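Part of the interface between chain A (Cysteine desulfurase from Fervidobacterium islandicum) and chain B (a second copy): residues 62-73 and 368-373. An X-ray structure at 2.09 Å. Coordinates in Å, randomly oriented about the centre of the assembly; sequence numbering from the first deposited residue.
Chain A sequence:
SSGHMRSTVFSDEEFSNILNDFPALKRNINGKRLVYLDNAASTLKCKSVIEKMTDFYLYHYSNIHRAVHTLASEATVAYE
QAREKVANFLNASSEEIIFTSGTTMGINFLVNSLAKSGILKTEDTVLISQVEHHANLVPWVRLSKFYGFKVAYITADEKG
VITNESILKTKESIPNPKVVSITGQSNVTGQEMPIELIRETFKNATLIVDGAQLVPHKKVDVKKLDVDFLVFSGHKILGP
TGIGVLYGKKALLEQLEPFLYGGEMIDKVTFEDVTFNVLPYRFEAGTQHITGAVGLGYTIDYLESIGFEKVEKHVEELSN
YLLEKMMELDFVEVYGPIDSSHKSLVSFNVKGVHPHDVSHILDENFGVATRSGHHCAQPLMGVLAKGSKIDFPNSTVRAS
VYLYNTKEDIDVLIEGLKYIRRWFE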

# COMPACT_ATOMS: atom_id res chain seq x y z
N SER A 62 -4.50 12.55 -10.61
CA SER A 62 -3.36 13.33 -10.24
C SER A 62 -3.18 13.14 -8.76
O SER A 62 -3.99 12.53 -8.14
N ASN A 63 -2.13 13.71 -8.18
CA ASN A 63 -1.94 13.58 -6.74
C ASN A 63 -2.93 14.51 -6.06
O ASN A 63 -3.40 15.49 -6.65
N ILE A 64 -3.26 14.20 -4.83
CA ILE A 64 -4.41 14.80 -4.21
C ILE A 64 -4.05 15.72 -3.03
O ILE A 64 -2.95 15.68 -2.53
N HIS A 65 -5.03 16.45 -2.55
CA HIS A 65 -4.89 17.50 -1.50
C HIS A 65 -4.15 18.74 -2.11
O HIS A 65 -3.47 18.61 -3.13
N ARG A 66 -4.32 19.91 -1.51
CA ARG A 66 -3.68 21.17 -2.03
C ARG A 66 -3.98 21.29 -3.50
O ARG A 66 -3.07 21.47 -4.33
N ALA A 67 -5.23 21.07 -3.85
CA ALA A 67 -5.57 20.82 -5.25
C ALA A 67 -5.90 22.17 -5.87
O ALA A 67 -6.82 22.82 -5.41
N VAL A 68 -5.15 22.63 -6.85
CA VAL A 68 -5.58 23.81 -7.53
C VAL A 68 -5.96 23.49 -8.97
O VAL A 68 -7.00 23.95 -9.48
N HIS A 69 -5.22 22.64 -9.62
CA HIS A 69 -5.59 22.34 -10.96
C HIS A 69 -6.74 21.31 -11.08
O HIS A 69 -7.10 20.62 -10.10
N THR A 70 -7.27 21.21 -12.29
CA THR A 70 -8.52 20.51 -12.54
C THR A 70 -8.43 19.00 -12.24
O THR A 70 -9.28 18.46 -11.52
N LEU A 71 -7.43 18.30 -12.76
CA LEU A 71 -7.28 16.89 -12.40
C LEU A 71 -7.05 16.67 -10.89
O LEU A 71 -7.54 15.71 -10.34
N ALA A 72 -6.22 17.49 -10.26
CA ALA A 72 -5.99 17.32 -8.84
C ALA A 72 -7.27 17.50 -8.05
O ALA A 72 -7.44 16.78 -7.07
N SER A 73 -8.15 18.45 -8.43
CA SER A 73 -9.48 18.57 -7.77
C SER A 73 -10.36 17.35 -7.94
O SER A 73 -10.92 16.92 -6.97
N VAL B 368 -3.18 24.58 -18.02
CA VAL B 368 -1.82 24.22 -17.53
C VAL B 368 -1.96 23.79 -16.08
O VAL B 368 -2.48 24.55 -15.24
N ALA B 369 -1.51 22.57 -15.82
CA ALA B 369 -1.43 22.01 -14.48
C ALA B 369 -0.07 22.30 -13.79
O ALA B 369 0.95 21.79 -14.22
N THR B 370 -0.09 23.12 -12.73
CA THR B 370 1.03 23.35 -11.88
C THR B 370 0.59 23.16 -10.46
O THR B 370 -0.60 23.12 -10.19
N ARG B 371 1.55 23.09 -9.55
CA ARG B 371 1.24 22.98 -8.12
C ARG B 371 1.78 24.19 -7.38
O ARG B 371 2.81 24.69 -7.73
N SER B 372 1.07 24.65 -6.37
CA SER B 372 1.51 25.72 -5.51
C SER B 372 1.43 25.23 -4.08
O SER B 372 0.80 24.28 -3.81
N GLY B 373 2.13 25.86 -3.18
CA GLY B 373 2.23 25.44 -1.79
C GLY B 373 3.68 25.28 -1.37
O GLY B 373 4.62 25.74 -2.02

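This is a small, mainly polar contact in which one arginine of chain B, Arg371(B), reaches into a loop of chain A and binds its backbone carbonyls, while a histidine packs beside it against the neighbouring chain B residues.

Arg371(B) has the largest covered area of any residue here. Its CA-to-CB bond points sideways, but the end of the side chain comes nearer to chain A. The rotamer is t at chi1, then p at chi2 and p at chi3, with chi4 at 156°. Arg371(B) NH2 donates a hydrogen bond to Asn63(A) O at 3.0 Å, and the N-H...O angle of 175° is nearly straight. Arg371(B) NH1 donates to Arg66(A) O at 3.1 Å, with a more bent angle of 136°. His65(A) O lies 2.9 Å from NH1 of Arg371(B), near the guanidinium plane. Carbonyl oxygens suit a guanidinium because they offer lone pairs to its N-H groups. These contacts use the loop backbone. The ends of the Asn63(A) and His65(A) side chains lead away from chain B. Asn63(A), chi1 t, uses OD1 to accept a hydrogen bond from Ile64(A) N at 2.8 Å.

His69(A) points toward chain B, with chi1 p and chi2 at 82°. It sits at the N-cap position before the helix that begins at Thr70(A). Ala369(B) CB lies over one face of the ring, 3.7 Å from the His69(A) ring centroid and 10° off its normal, a CH-pi contact. Thr370(B) O approaches the ring edge, 3.2 Å from His69(A) CD2. Thr370(B) itself, chi1 p, points its CB away, so it meets the ring through its backbone. His69(A) NE2 is 3.8 Å from Arg371(B) NH2. Ala72(A) also points toward chain B, and its CB is 3.8 Å from Arg371(B) NH2.

Val68(A), chi1 t, points toward chain B. Val68(A) CG2 is 4.1 Å from Ser372(B) OG, and the chi1 of Ser372(B) is p. Water 1 joins the chains nearby: it donates to Arg66(A) O at 2.9 Å and accepts from Ser372(B) N at 3.0 Å. Arg66(A) O thus receives both the water and the arginine.

The Arg66(A) side chain starts toward chain B with chi1 m and chi2 t. Gly373(B) has no side chain. An ideal CB on Gly373(B) would be 3.7 Å from Arg66(A) CD, and would be jammed against the preceding carbonyl O at these backbone angles. The latter alone calls for glycine.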

# COMPACT_ATOMS: atom_id res chain seq x y z
CB SER A 62 -3.58 14.84 -10.43
OG SER A 62 -3.39 15.22 -11.75
CB ASN A 63 -0.51 13.85 -6.31
CG ASN A 63 -0.14 13.04 -5.04
OD1 ASN A 63 -1.04 12.68 -4.22
ND2 ASN A 63 1.16 12.72 -4.88
CB ILE A 64 -5.32 13.70 -3.68
CG1 ILE A 64 -4.60 12.70 -2.77
CG2 ILE A 64 -5.92 12.95 -4.83
CD1 ILE A 64 -5.63 11.84 -2.03
CB HIS A 65 -4.21 17.01 -0.18
CG HIS A 65 -4.77 15.74 0.36
ND1 HIS A 65 -6.11 15.59 0.65
CD2 HIS A 65 -4.19 14.53 0.61
CE1 HIS A 65 -6.34 14.35 1.05
NE2 HIS A 65 -5.19 13.70 1.07
CB ARG A 66 -2.13 21.18 -1.82
CG ARG A 66 -1.65 21.41 -0.38
CD ARG A 66 -0.12 21.14 -0.19
NE ARG A 66 0.22 19.71 -0.02
CZ ARG A 66 -0.21 18.95 1.01
NH1 ARG A 66 -0.96 19.48 1.97
NH2 ARG A 66 0.11 17.66 1.10
CB ALA A 67 -6.80 19.94 -5.34
CB VAL A 68 -4.59 24.94 -7.37
CG1 VAL A 68 -5.02 26.15 -8.24
CG2 VAL A 68 -4.55 25.30 -5.88
CB HIS A 69 -4.34 22.02 -11.75
CG HIS A 69 -3.62 20.76 -11.33
ND1 HIS A 69 -4.02 19.52 -11.77
CD2 HIS A 69 -2.46 20.57 -10.65
CE1 HIS A 69 -3.13 18.61 -11.37
NE2 HIS A 69 -2.16 19.22 -10.69
CB THR A 70 -8.93 20.68 -14.02
OG1 THR A 70 -9.24 22.06 -14.28
CG2 THR A 70 -10.12 19.78 -14.38
CB LEU A 71 -6.19 16.18 -13.21
CG LEU A 71 -6.42 15.99 -14.68
CD1 LEU A 71 -5.16 15.57 -15.39
CD2 LEU A 71 -7.52 15.01 -14.92
CB ALA A 72 -4.92 18.24 -8.30
CB SER A 73 -10.34 19.82 -8.17
OG SER A 73 -9.41 20.84 -8.41
CB VAL B 368 -0.84 25.39 -17.61
CG1 VAL B 368 0.46 25.09 -16.88
CG2 VAL B 368 -0.56 25.74 -19.05
CB ALA B 369 -1.70 20.53 -14.55
CB THR B 370 1.59 24.77 -12.00
OG1 THR B 370 0.57 25.72 -11.72
CG2 THR B 370 2.10 25.00 -13.41
CB ARG B 371 1.92 21.73 -7.58
CG ARG B 371 1.53 21.26 -6.19
CD ARG B 371 0.14 20.70 -6.15
NE ARG B 371 -0.11 19.47 -6.89
CZ ARG B 371 -1.10 18.61 -6.59
NH1 ARG B 371 -1.91 18.82 -5.54
NH2 ARG B 371 -1.30 17.56 -7.35
CB SER B 372 0.60 26.92 -5.66
OG SER B 372 -0.74 26.58 -5.37
O HOH W 1 -1.63 23.61 -5.64